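Long-range contacts in ALDH21) (Physcomitrella patens subsp. patens, PDB 5MZ5), which probably acts as an NADP(+)-dependent aldehyde dehydrogenase, oxidising succinic semialdehyde to succinate: residues A[39-43]-A[222-226]; A[72-78]-A[242-248]; A[168-173]-A[507-512]; A[270-274]-A[485-489]. All coordinates share one frame; numbering follows the deposited sequence.

Contact 1. Residues A[39-43]-A[222-226]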
loop_
_atom_site.group_PDB
_atom_site.type_symbol
_atom_site.label_atom_id
_atom_site.label_comp_id
_atom_site.label_asym_id
_atom_site.label_seq_id
_atom_site.Cartn_x
_atom_site.Cartn_y
_atom_site.Cartn_z
ATOM N N LYS A 39 -14.629 24.535 39.695
ATOM C CA LYS A 39 -15.839 24.154 38.968
ATOM C C LYS A 39 -15.525 24.066 37.482
ATOM O O LYS A 39 -14.876 24.948 36.920
ATOM C CB LYS A 39 -17.012 25.106 39.254
ATOM C CG LYS A 39 -17.460 25.057 40.696
ATOM C CD LYS A 39 -18.647 25.926 40.977
ATOM C CE LYS A 39 -19.274 25.589 42.318
ATOM N NZ LYS A 39 -18.395 25.939 43.473
ATOM N N TYR A 40 -15.921 22.953 36.868
ATOM C CA TYR A 40 -15.701 22.688 35.454
ATOM C C TYR A 40 -17.041 22.677 34.736
ATOM O O TYR A 40 -18.093 22.572 35.365
ATOM C CB TYR A 40 -15.008 21.318 35.266
ATOM C CG TYR A 40 -13.520 21.333 35.526
ATOM C CD1 TYR A 40 -13.016 21.335 36.827
ATOM C CD2 TYR A 40 -12.609 21.314 34.471
ATOM C CE1 TYR A 40 -11.644 21.353 37.072
ATOM C CE2 TYR A 40 -11.234 21.312 34.705
ATOM C CZ TYR A 40 -10.759 21.337 36.008
ATOM O OH TYR A 40 -9.414 21.343 36.259
ATOM N N ASN A 41 -16.992 22.781 33.417
ATOM C CA ASN A 41 -18.163 22.668 32.577
ATOM C C ASN A 41 -18.077 21.345 31.849
ATOM O O ASN A 41 -16.987 20.800 31.669
ATOM C CB ASN A 41 -18.191 23.784 31.528
ATOM C CG ASN A 41 -18.447 25.159 32.063
ATOM O OD1 ASN A 41 -17.669 26.078 31.822
ATOM N ND2 ASN A 41 -19.584 25.356 32.707
ATOM N N ILE A 42 -19.228 20.835 31.422
ATOM C CA ILE A 42 -19.314 19.644 30.593
ATOM C C ILE A 42 -19.662 20.139 29.200
ATOM O O ILE A 42 -20.058 21.303 29.049
ATOM C CB ILE A 42 -20.238 18.527 31.151
ATOM C CG1 ILE A 42 -21.697 19.004 31.323
ATOM C CG2 ILE A 42 -19.656 18.010 32.464
ATOM C CD1 ILE A 42 -22.752 17.896 31.604
ATOM N N PHE A 43 -19.466 19.299 28.183
ATOM C CA PHE A 43 -19.692 19.744 26.825
ATOM C C PHE A 43 -20.844 19.030 26.187
ATOM O O PHE A 43 -20.838 17.816 26.060
ATOM C CB PHE A 43 -18.381 19.672 26.008
ATOM C CG PHE A 43 -17.394 20.692 26.542
ATOM C CD1 PHE A 43 -17.405 22.004 26.075
ATOM C CD2 PHE A 43 -16.528 20.369 27.588
ATOM C CE1 PHE A 43 -16.543 22.965 26.622
ATOM C CE2 PHE A 43 -15.692 21.333 28.145
ATOM C CZ PHE A 43 -15.713 22.628 27.664
ATOM N N LEU A 222 -12.315 16.843 29.852
ATOM C CA LEU A 222 -13.003 18.126 29.869
ATOM C C LEU A 222 -12.111 19.260 29.381
ATOM O O LEU A 222 -12.626 20.205 28.797
ATOM C CB LEU A 222 -13.635 18.424 31.248
ATOM C CG LEU A 222 -14.811 17.489 31.651
ATOM C CD1 LEU A 222 -15.215 17.722 33.111
ATOM C CD2 LEU A 222 -16.019 17.635 30.698
ATOM N N ILE A 223 -10.778 19.139 29.583
ATOM C CA ILE A 223 -9.772 20.070 29.079
ATOM C C ILE A 223 -9.744 19.941 27.551
ATOM O O ILE A 223 -9.751 20.971 26.877
ATOM C CB ILE A 223 -8.371 19.895 29.757
ATOM C CG1 ILE A 223 -8.413 20.353 31.244
ATOM C CG2 ILE A 223 -7.273 20.658 28.999
ATOM C CD1 ILE A 223 -7.144 19.893 32.135
ATOM N N LEU A 224 -9.819 18.697 27.004
ATOM C CA LEU A 224 -9.884 18.510 25.541
ATOM C C LEU A 224 -11.144 19.192 24.979
ATOM O O LEU A 224 -11.052 19.864 23.957
ATOM C CB LEU A 224 -9.778 17.042 25.070
ATOM C CG LEU A 224 -8.377 16.401 25.109
ATOM C CD1 LEU A 224 -8.452 14.890 24.833
ATOM C CD2 LEU A 224 -7.390 17.076 24.119
ATOM N N GLY A 225 -12.246 19.105 25.731
ATOM C CA GLY A 225 -13.533 19.733 25.452
ATOM C C GLY A 225 -13.440 21.241 25.379
ATOM O O GLY A 225 -13.977 21.828 24.443
ATOM N N GLU A 226 -12.690 21.875 26.324
ATOM C CA GLU A 226 -12.454 23.325 26.359
ATOM C C GLU A 226 -11.692 23.749 25.106
ATOM O O GLU A 226 -12.031 24.760 24.478
ATOM C CB GLU A 226 -11.625 23.729 27.587
ATOM C CG GLU A 226 -12.326 23.649 28.926
ATOM C CD GLU A 226 -11.399 23.781 30.124
ATOM O OE1 GLU A 226 -11.733 23.200 31.181
ATOM O OE2 GLU A 226 -10.339 24.442 30.008
HETATM O O HOH W 1 -14.791 22.924 31.619
#
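Phe43 lies against the backbone of Gly225, a worked example of an aromatic ring using a helical glycine as its platform. Its CB is directed at the helix, and with CG anti to the carbonyl carbon (chi1 -67°) the ring continues along the helix surface. CG and CD2 come first over the glycine, with CD2 3.7 Å from Gly225 CA; that CA sits over the ring face, 3.9 Å from the centroid of Phe43, in a CH-pi contact. Phe43 CD2 also lies 4.2 Å from Leu222 CD2. On the other flank CD1 and CE1 pass the carbonyl, CE1 lying 3.6 Å from Gly225 O. Further out, CE2 meets Leu222 O, and the tip, CZ, reaches Glu226 N at 3.4 Å. A CB on Gly225 would clash with Phe43 CD2, which suits glycine here. Helix 219-229 is the crossover helix between the parallel strands 209-212 and 239-241 of the Rossmann-type coenzyme domain, and strand 38-44 packs against it, Phe43 also hydrogen-bonding to Ile241 through the backbone. Putting an alanine in place of Phe43 would probably open a gap over Gly225 and leave Leu222 short of an apolar neighbour. Leu222 fills the space beside the ring, its CD2 lying 3.4 Å from Asn41 O and touching Ile42 CG2, with which it lies side by side. Glu226 is held by Arg114 through OE2, while OE1 accepts from a water that in turn accepts from Asn41 N at 2.8 Å.

Contact 2. Residues A[72-78]-A[242-248]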
loop_
_atom_site.group_PDB
_atom_site.type_symbol
_atom_site.label_atom_id
_atom_site.label_comp_id
_atom_site.label_asym_id
_atom_site.label_seq_id
_atom_site.Cartn_x
_atom_site.Cartn_y
_atom_site.Cartn_z
ATOM N N GLN A 72 -23.098 16.879 36.373
ATOM C CA GLN A 72 -23.502 15.546 35.950
ATOM C C GLN A 72 -24.611 15.691 34.919
ATOM O O GLN A 72 -25.598 16.383 35.175
ATOM C CB GLN A 72 -23.933 14.666 37.133
ATOM C CG GLN A 72 -24.060 13.201 36.732
ATOM C CD GLN A 72 -24.248 12.303 37.915
ATOM O OE1 GLN A 72 -25.354 12.154 38.449
ATOM N NE2 GLN A 72 -23.175 11.631 38.304
ATOM N N ALA A 73 -24.427 15.064 33.742
ATOM C CA ALA A 73 -25.401 15.126 32.652
ATOM C C ALA A 73 -26.653 14.328 32.975
ATOM O O ALA A 73 -26.575 13.248 33.565
ATOM C CB ALA A 73 -24.779 14.622 31.351
ATOM N N THR A 74 -27.810 14.864 32.595
ATOM C CA THR A 74 -29.081 14.159 32.789
ATOM C C THR A 74 -29.307 13.268 31.558
ATOM O O THR A 74 -28.565 13.364 30.574
ATOM C CB THR A 74 -30.244 15.146 32.982
ATOM O OG1 THR A 74 -30.426 15.899 31.782
ATOM C CG2 THR A 74 -30.057 16.078 34.200
ATOM N N HIS A 75 -30.352 12.445 31.601
ATOM C CA HIS A 75 -30.779 11.587 30.501
ATOM C C HIS A 75 -31.115 12.445 29.261
ATOM O O HIS A 75 -30.772 12.057 28.144
ATOM C CB HIS A 75 -31.996 10.773 30.937
ATOM C CG HIS A 75 -32.406 9.745 29.939
ATOM N ND1 HIS A 75 -33.270 10.055 28.888
ATOM C CD2 HIS A 75 -32.049 8.443 29.848
ATOM C CE1 HIS A 75 -33.390 8.938 28.187
ATOM N NE2 HIS A 75 -32.674 7.939 28.726
ATOM N N LYS A 76 -31.783 13.603 29.477
ATOM C CA LYS A 76 -32.155 14.535 28.425
ATOM C C LYS A 76 -30.906 15.107 27.741
ATOM O O LYS A 76 -30.908 15.223 26.515
ATOM C CB LYS A 76 -33.071 15.651 28.952
ATOM C CG LYS A 76 -33.824 16.373 27.839
ATOM C CD LYS A 76 -33.940 17.869 28.111
ATOM C CE LYS A 76 -34.830 18.582 27.122
ATOM N NZ LYS A 76 -34.199 18.689 25.782
ATOM N N ASP A 77 -29.835 15.415 28.525
ATOM C CA ASP A 77 -28.559 15.902 28.001
ATOM C C ASP A 77 -27.944 14.882 27.046
ATOM O O ASP A 77 -27.526 15.258 25.948
ATOM C CB ASP A 77 -27.565 16.222 29.137
ATOM C CG ASP A 77 -27.949 17.381 30.034
ATOM O OD1 ASP A 77 -28.619 18.328 29.540
ATOM O OD2 ASP A 77 -27.565 17.358 31.223
ATOM N N ILE A 78 -27.931 13.585 27.441
ATOM C CA ILE A 78 -27.378 12.505 26.611
ATOM C C ILE A 78 -28.177 12.370 25.303
ATOM O O ILE A 78 -27.572 12.300 24.233
ATOM C CB ILE A 78 -27.216 11.172 27.390
ATOM C CG1 ILE A 78 -26.389 11.385 28.677
ATOM C CG2 ILE A 78 -26.546 10.096 26.517
ATOM C CD1 ILE A 78 -26.813 10.484 29.796
ATOM N N LEU A 242 -19.453 14.158 28.314
ATOM C CA LEU A 242 -20.321 14.108 29.485
ATOM C C LEU A 242 -19.978 12.980 30.488
ATOM O O LEU A 242 -20.183 11.804 30.171
ATOM C CB LEU A 242 -21.810 13.960 29.085
ATOM C CG LEU A 242 -22.300 14.483 27.741
ATOM C CD1 LEU A 242 -23.361 13.552 27.169
ATOM C CD2 LEU A 242 -22.896 15.881 27.889
ATOM N N PRO A 243 -19.507 13.313 31.713
ATOM C CA PRO A 243 -19.365 12.275 32.758
ATOM C C PRO A 243 -20.810 11.882 33.109
ATOM O O PRO A 243 -21.679 12.747 33.274
ATOM C CB PRO A 243 -18.663 13.013 33.912
ATOM C CG PRO A 243 -18.223 14.337 33.322
ATOM C CD PRO A 243 -19.210 14.647 32.259
ATOM N N VAL A 244 -21.102 10.593 33.067
ATOM C CA VAL A 244 -22.484 10.125 33.204
ATOM C C VAL A 244 -22.665 9.210 34.432
ATOM O O VAL A 244 -21.762 8.432 34.796
ATOM C CB VAL A 244 -22.925 9.479 31.838
ATOM C CG1 VAL A 244 -24.146 8.590 31.956
ATOM C CG2 VAL A 244 -23.163 10.552 30.779
ATOM N N SER A 245 -23.835 9.355 35.082
ATOM C CA SER A 245 -24.259 8.552 36.230
ATOM C C SER A 245 -24.563 7.119 35.755
ATOM O O SER A 245 -24.814 6.884 34.567
ATOM C CB SER A 245 -25.506 9.151 36.883
ATOM O OG SER A 245 -26.618 9.189 35.996
ATOM N N ARG A 246 -24.578 6.183 36.696
ATOM C CA ARG A 246 -24.850 4.772 36.449
ATOM C C ARG A 246 -26.219 4.544 35.794
ATOM O O ARG A 246 -26.328 3.716 34.897
ATOM C CB ARG A 246 -24.748 3.994 37.766
ATOM C CG ARG A 246 -24.475 2.529 37.539
ATOM C CD ARG A 246 -24.508 1.768 38.816
ATOM N NE ARG A 246 -24.642 0.335 38.573
ATOM C CZ ARG A 246 -24.704 -0.563 39.541
ATOM N NH1 ARG A 246 -24.641 -0.185 40.811
ATOM N NH2 ARG A 246 -24.820 -1.849 39.250
ATOM N N GLU A 247 -27.237 5.320 36.206
ATOM C CA GLU A 247 -28.617 5.209 35.719
ATOM C C GLU A 247 -28.774 5.457 34.203
ATOM O O GLU A 247 -29.759 4.987 33.614
ATOM C CB GLU A 247 -29.647 6.073 36.525
ATOM C CG GLU A 247 -29.156 7.283 37.321
ATOM C CD GLU A 247 -28.576 7.013 38.697
ATOM O OE1 GLU A 247 -29.370 6.831 39.649
ATOM O OE2 GLU A 247 -27.331 7.024 38.831
ATOM N N ASP A 248 -27.815 6.186 33.585
ATOM C CA ASP A 248 -27.844 6.552 32.175
ATOM C C ASP A 248 -26.664 6.048 31.354
ATOM O O ASP A 248 -26.655 6.240 30.140
ATOM C CB ASP A 248 -27.956 8.077 32.032
ATOM C CG ASP A 248 -29.125 8.702 32.767
ATOM O OD1 ASP A 248 -30.273 8.262 32.533
ATOM O OD2 ASP A 248 -28.891 9.660 33.563
#
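Ala73 and Ile78 pack on Leu242 and Val244, joining the start of helix 75-94 to the loop that leaves strand 239-241 of the Rossmann-type coenzyme domain. The helix opens with a capping box: Thr74 N donates to Asp77 OD2 at 2.9 Å, and Asp77 N returns a weak bond to Thr74 OG1. Asp77 OD2 is approached from above the carboxylate plane and also pairs with Arg53, so this acceptor serves both the cap and a salt bridge.

The apolar contacts are at van der Waals distance. Ala73 CB rests 3.8 Å from Leu242 CB, while Ile78 reaches toward Val244 tip to tip, its CD1 3.8 Å from Val244 CG2. The same CD1 also touches Asp248 CB at 3.5 Å, and CG1 of Ile78 lies 4.0 Å from Leu242 CD1. With CG1 of Ile78 anti to the carbonyl carbon (chi1 -54°), the branch is directed at the loop. Phe252 and Met251 of helix 251-254 join this cluster.

Polar groups take the outer positions. The extended chain of Gln72 brings its amide alongside Ser245, OE1 lying 3.4 Å from Ser245 CB. The next residue of this loop, Arg246, binds NADP(+) in a coenzyme-bound structure, and Val244 lies close to Lys212, another NADP(+)-binding residue. At the other end, the His75 ring is turned 60° from the carboxylate of Asp248, whose OD1 meets the ring edge in plane, 3.2 Å from His75 CD2.

Contact 3. Residues A[168-173]-A[507-512]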
loop_
_atom_site.group_PDB
_atom_site.type_symbol
_atom_site.label_atom_id
_atom_site.label_comp_id
_atom_site.label_asym_id
_atom_site.label_seq_id
_atom_site.Cartn_x
_atom_site.Cartn_y
_atom_site.Cartn_z
ATOM N N LYS A 168 -15.207 -8.059 -18.396
ATOM C CA LYS A 168 -14.658 -7.123 -19.381
ATOM C C LYS A 168 -15.269 -5.706 -19.231
ATOM O O LYS A 168 -16.487 -5.581 -19.068
ATOM C CB LYS A 168 -14.921 -7.669 -20.804
ATOM C CG LYS A 168 -14.368 -6.792 -21.934
ATOM C CD LYS A 168 -14.829 -7.252 -23.308
ATOM C CE LYS A 168 -14.309 -6.328 -24.392
ATOM N NZ LYS A 168 -13.903 -7.057 -25.627
ATOM N N GLY A 169 -14.409 -4.683 -19.308
ATOM C CA GLY A 169 -14.787 -3.278 -19.257
ATOM C C GLY A 169 -15.134 -2.755 -17.879
ATOM O O GLY A 169 -15.703 -1.668 -17.771
ATOM N N LEU A 170 -14.772 -3.490 -16.816
ATOM C CA LEU A 170 -15.040 -3.051 -15.450
ATOM C C LEU A 170 -13.784 -2.597 -14.722
ATOM O O LEU A 170 -12.718 -3.195 -14.852
ATOM C CB LEU A 170 -15.803 -4.118 -14.627
ATOM C CG LEU A 170 -17.117 -4.664 -15.235
ATOM C CD1 LEU A 170 -17.644 -5.883 -14.454
ATOM C CD2 LEU A 170 -18.201 -3.590 -15.290
ATOM N N GLN A 171 -13.931 -1.507 -13.954
ATOM C CA GLN A 171 -12.904 -0.930 -13.087
ATOM C C GLN A 171 -13.644 -0.403 -11.861
ATOM O O GLN A 171 -14.863 -0.210 -11.898
ATOM C CB GLN A 171 -12.104 0.188 -13.808
ATOM C CG GLN A 171 -12.897 1.475 -14.024
ATOM C CD GLN A 171 -12.173 2.472 -14.877
ATOM O OE1 GLN A 171 -11.165 3.057 -14.460
ATOM N NE2 GLN A 171 -12.732 2.753 -16.053
ATOM N N GLY A 172 -12.917 -0.186 -10.796
ATOM C CA GLY A 172 -13.507 0.301 -9.562
ATOM C C GLY A 172 -12.674 1.327 -8.851
ATOM O O GLY A 172 -11.443 1.340 -8.968
ATOM N N ILE A 173 -13.350 2.221 -8.144
ATOM C CA ILE A 173 -12.730 3.209 -7.264
ATOM C C ILE A 173 -13.226 2.842 -5.869
ATOM O O ILE A 173 -14.430 2.839 -5.627
ATOM C CB ILE A 173 -13.040 4.689 -7.631
ATOM C CG1 ILE A 173 -12.449 5.049 -9.018
ATOM C CG2 ILE A 173 -12.514 5.642 -6.512
ATOM C CD1 ILE A 173 -13.086 6.255 -9.673
ATOM N N LEU A 507 -17.106 2.141 -6.210
ATOM C CA LEU A 507 -17.800 2.633 -7.391
ATOM C C LEU A 507 -17.369 1.675 -8.506
ATOM O O LEU A 507 -16.202 1.682 -8.909
ATOM C CB LEU A 507 -17.408 4.103 -7.733
ATOM C CG LEU A 507 -18.123 4.723 -8.930
ATOM C CD1 LEU A 507 -19.655 4.853 -8.679
ATOM C CD2 LEU A 507 -17.487 6.081 -9.315
ATOM N N VAL A 508 -18.275 0.784 -8.916
ATOM C CA VAL A 508 -18.023 -0.196 -9.972
ATOM C C VAL A 508 -18.451 0.485 -11.262
ATOM O O VAL A 508 -19.598 0.865 -11.408
ATOM C CB VAL A 508 -18.729 -1.570 -9.736
ATOM C CG1 VAL A 508 -18.479 -2.531 -10.902
ATOM C CG2 VAL A 508 -18.304 -2.196 -8.403
ATOM N N MET A 509 -17.501 0.684 -12.164
ATOM C CA MET A 509 -17.685 1.442 -13.393
ATOM C C MET A 509 -17.615 0.572 -14.633
ATOM O O MET A 509 -16.576 -0.016 -14.936
ATOM C CB MET A 509 -16.628 2.566 -13.460
ATOM C CG MET A 509 -16.484 3.364 -12.161
ATOM S SD MET A 509 -14.922 4.292 -12.104
ATOM C CE MET A 509 -15.345 5.640 -13.044
ATOM N N ARG A 510 -18.724 0.525 -15.365
ATOM C CA ARG A 510 -18.890 -0.236 -16.598
ATOM C C ARG A 510 -18.652 0.637 -17.836
ATOM O O ARG A 510 -19.428 1.555 -18.115
ATOM C CB ARG A 510 -20.261 -0.930 -16.601
ATOM C CG ARG A 510 -20.927 -1.157 -17.968
ATOM C CD ARG A 510 -20.919 -2.577 -18.457
ATOM N NE ARG A 510 -21.386 -3.558 -17.470
ATOM C CZ ARG A 510 -20.950 -4.812 -17.439
ATOM N NH1 ARG A 510 -20.098 -5.246 -18.354
ATOM N NH2 ARG A 510 -21.362 -5.642 -16.495
ATOM N N ASN A 511 -17.563 0.340 -18.569
ATOM C CA ASN A 511 -17.135 1.036 -19.791
ATOM C C ASN A 511 -17.103 2.571 -19.653
ATOM O O ASN A 511 -17.536 3.287 -20.556
ATOM C CB ASN A 511 -17.981 0.596 -21.015
ATOM C CG ASN A 511 -17.877 -0.886 -21.318
ATOM O OD1 ASN A 511 -16.780 -1.446 -21.469
ATOM N ND2 ASN A 511 -19.012 -1.548 -21.411
ATOM N N VAL A 512 -16.604 3.069 -18.517
ATOM C CA VAL A 512 -16.501 4.519 -18.300
ATOM C C VAL A 512 -15.264 5.007 -19.092
ATOM O O VAL A 512 -14.171 4.453 -18.962
ATOM C CB VAL A 512 -16.499 4.897 -16.794
ATOM C CG1 VAL A 512 -16.147 6.363 -16.587
ATOM C CG2 VAL A 512 -17.858 4.588 -16.155
HETATM O O HOH W 2 -18.436 -7.389 -18.608
HETATM O O HOH W 3 -14.959 1.181 -16.759
HETATM O O HOH W 4 -11.578 4.233 -18.192
#
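Leu170 and Arg510 form a non-hydrogen-bonded pair on one side of an antiparallel sheet, and their side chains cross there. Leu170 CD2 lies over the centre of one face of the guanidinium, 3.7 Å from Arg510 CZ. The arginine folds back over the leucine because its chain bends at CG and CD (chi2 107°, chi3 49°). At the guanidinium edge, in plane, a water accepts from Arg510 NH1 and donates to Lys168 O, while NH2 pairs with Asp470 of the second subunit. Swapping Arg510 for a leucine would probably leave that aspartate without its charge partner and the water without a donor.

The opposite face carries Gln171, Met509 and Ile173. The first two torsions of Met509 carry SD to 3.6 Å from Ile173 CD1; the bend at chi3 sets only the methyl CE. Gln171 NE2 donates to two waters, each 2.8 Å away; one also donates to Met509 O, the other to Val512 O. Gln171 OE1 bonds to His158. Backbone bonds such as Met509 N to Gln171 O (2.8 Å) knit the two strands.

Residues 507-509 also pair in parallel with a strand of the second subunit, as in the family's oligomerisation arm; sheet bonding thus continues across the interface, and the Arg510-Asp470 salt bridge adds a charged link beside it.

Contact 4. Residues A[270-274]-A[485-489]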
loop_
_atom_site.group_PDB
_atom_site.type_symbol
_atom_site.label_atom_id
_atom_site.label_comp_id
_atom_site.label_asym_id
_atom_site.label_seq_id
_atom_site.Cartn_x
_atom_site.Cartn_y
_atom_site.Cartn_z
ATOM N N GLY A 270 -16.518 -4.598 29.341
ATOM C CA GLY A 270 -16.347 -4.497 27.889
ATOM C C GLY A 270 -17.026 -5.597 27.106
ATOM O O GLY A 270 -17.805 -5.310 26.197
ATOM N N TRP A 271 -16.764 -6.863 27.474
ATOM C CA TRP A 271 -17.408 -8.003 26.815
ATOM C C TRP A 271 -18.927 -7.964 26.916
ATOM O O TRP A 271 -19.604 -8.299 25.958
ATOM C CB TRP A 271 -16.835 -9.350 27.311
ATOM C CG TRP A 271 -15.396 -9.547 26.917
ATOM C CD1 TRP A 271 -14.333 -9.731 27.755
ATOM C CD2 TRP A 271 -14.858 -9.543 25.583
ATOM N NE1 TRP A 271 -13.183 -9.900 27.031
ATOM C CE2 TRP A 271 -13.473 -9.796 25.692
ATOM C CE3 TRP A 271 -15.421 -9.384 24.301
ATOM C CZ2 TRP A 271 -12.642 -9.903 24.570
ATOM C CZ3 TRP A 271 -14.595 -9.482 23.190
ATOM C CH2 TRP A 271 -13.224 -9.724 23.328
ATOM N N ASP A 272 -19.454 -7.528 28.067
ATOM C CA ASP A 272 -20.883 -7.380 28.272
ATOM C C ASP A 272 -21.463 -6.245 27.394
ATOM O O ASP A 272 -22.564 -6.380 26.875
ATOM C CB ASP A 272 -21.196 -7.163 29.767
ATOM C CG ASP A 272 -22.659 -6.905 29.998
ATOM O OD1 ASP A 272 -23.472 -7.824 29.722
ATOM O OD2 ASP A 272 -23.009 -5.748 30.328
ATOM N N MET A 273 -20.730 -5.140 27.225
ATOM C CA MET A 273 -21.156 -4.050 26.328
ATOM C C MET A 273 -21.200 -4.526 24.863
ATOM O O MET A 273 -22.161 -4.206 24.149
ATOM C CB MET A 273 -20.262 -2.814 26.454
ATOM C CG MET A 273 -20.489 -2.048 27.726
ATOM S SD MET A 273 -19.107 -0.944 28.048
ATOM C CE MET A 273 -19.431 0.384 26.871
ATOM N N LYS A 274 -20.197 -5.328 24.443
ATOM C CA LYS A 274 -20.146 -5.897 23.080
ATOM C C LYS A 274 -21.386 -6.777 22.840
ATOM O O LYS A 274 -22.038 -6.625 21.805
ATOM C CB LYS A 274 -18.840 -6.705 22.876
ATOM C CG LYS A 274 -18.673 -7.271 21.463
ATOM C CD LYS A 274 -17.514 -8.264 21.392
ATOM C CE LYS A 274 -17.316 -8.887 20.016
ATOM N NZ LYS A 274 -18.304 -9.962 19.716
ATOM N N LYS A 485 -7.491 -12.933 22.566
ATOM C CA LYS A 485 -8.178 -13.546 23.699
ATOM C C LYS A 485 -9.046 -12.519 24.494
ATOM O O LYS A 485 -9.845 -11.810 23.874
ATOM C CB LYS A 485 -7.170 -14.317 24.582
ATOM C CG LYS A 485 -6.268 -15.314 23.832
ATOM C CD LYS A 485 -5.381 -16.061 24.842
ATOM C CE LYS A 485 -4.200 -16.710 24.194
ATOM N NZ LYS A 485 -3.272 -17.283 25.207
ATOM N N ASP A 486 -8.904 -12.436 25.834
ATOM C CA ASP A 486 -9.719 -11.520 26.649
ATOM C C ASP A 486 -9.234 -10.071 26.652
ATOM O O ASP A 486 -9.896 -9.213 27.250
ATOM C CB ASP A 486 -9.888 -12.038 28.091
ATOM C CG ASP A 486 -10.713 -13.312 28.203
ATOM O OD1 ASP A 486 -11.303 -13.743 27.174
ATOM O OD2 ASP A 486 -10.782 -13.874 29.315
ATOM N N SER A 487 -8.136 -9.786 25.941
ATOM C CA SER A 487 -7.564 -8.436 25.857
ATOM C C SER A 487 -8.328 -7.486 24.910
ATOM O O SER A 487 -8.101 -6.285 24.944
ATOM C CB SER A 487 -6.079 -8.493 25.532
ATOM O OG SER A 487 -5.438 -9.071 26.657
ATOM N N GLY A 488 -9.269 -8.016 24.148
ATOM C CA GLY A 488 -10.152 -7.208 23.308
ATOM C C GLY A 488 -10.258 -7.634 21.863
ATOM O O GLY A 488 -9.929 -8.771 21.515
ATOM N N ILE A 489 -10.751 -6.715 21.032
ATOM C CA ILE A 489 -10.910 -6.863 19.578
ATOM C C ILE A 489 -10.515 -5.566 18.880
ATOM O O ILE A 489 -10.851 -4.470 19.357
ATOM C CB ILE A 489 -12.304 -7.393 19.115
ATOM C CG1 ILE A 489 -13.474 -6.607 19.736
ATOM C CG2 ILE A 489 -12.468 -8.913 19.376
ATOM C CD1 ILE A 489 -14.665 -6.573 18.833
#
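Trp271 turns the edge of its indole to the backbone of residues 485-488. It stands on helix 267-276, which follows strand 260-264 of the Rossmann-type coenzyme domain; glycines at the strand-to-helix turn and in the first turn of the helix, ending at Gly270, are consistent with a GxGxxG motif. Short strand 488-489 lies antiparallel beside strand 281-285, at the edge of the same sheet.

The indole owes its position to CG anti to the carbonyl carbon (chi1 -66°), which swings the ring out from the helix toward the 485-489 turn. Asp486 O lies near the ring plane at that edge, where NE1 reaches it at 3.4 Å in a weak, bent hydrogen bond of 140°. Around the benzo part, CZ2 comes 3.5 Å from Lys485 O, and CH2 touches Ile489 CG2 at 4.1 Å. The backbone angles of Gly488 would jam a side chain against the preceding carbonyl, which explains the glycine where the backbone passes the benzo edge. Lys279 of the second subunit adds a cation-pi contact to the ring and bridges to Asp486 OD1, whose partner oxygen OD2 is hydrogen-bonded to His439; Trp271 further touches Leu286, an NADP(+)-binding residue.

Lys274 runs extended from the helix and turns only at its last torsion (chi4 -77°), bringing NZ to the carbonyls of Gly278 and Lys280 of the second subunit. Its apolar shaft crosses Ile489 at about a right angle, Lys274 CE lying 3.7 Å from Ile489 CD1.

How the contacts relate
Contacts 1 and 2 share the same corner of the coenzyme domain and touch directly, as where Ile42 CG2 packs on Pro243 CD (3.4 Å). Contact 1 is the more buried, built on a ring over a glycine, whereas contact 2 has an apolar cluster with polar groups around it. Contact 4, about 29 Å from contact 1 between centres, belongs to the far edge of the coenzyme-domain sheet and combines packing on Ile489 with one weak indole bond. Contact 3, about 40 Å from contact 4 between centres, lies on the outer arm, where regular strand pairing is added to side-chain packing. Both meet the second subunit through charged groups and packing, contact 3 also by a beta ladder; contacts 1 and 2 touch no other chain.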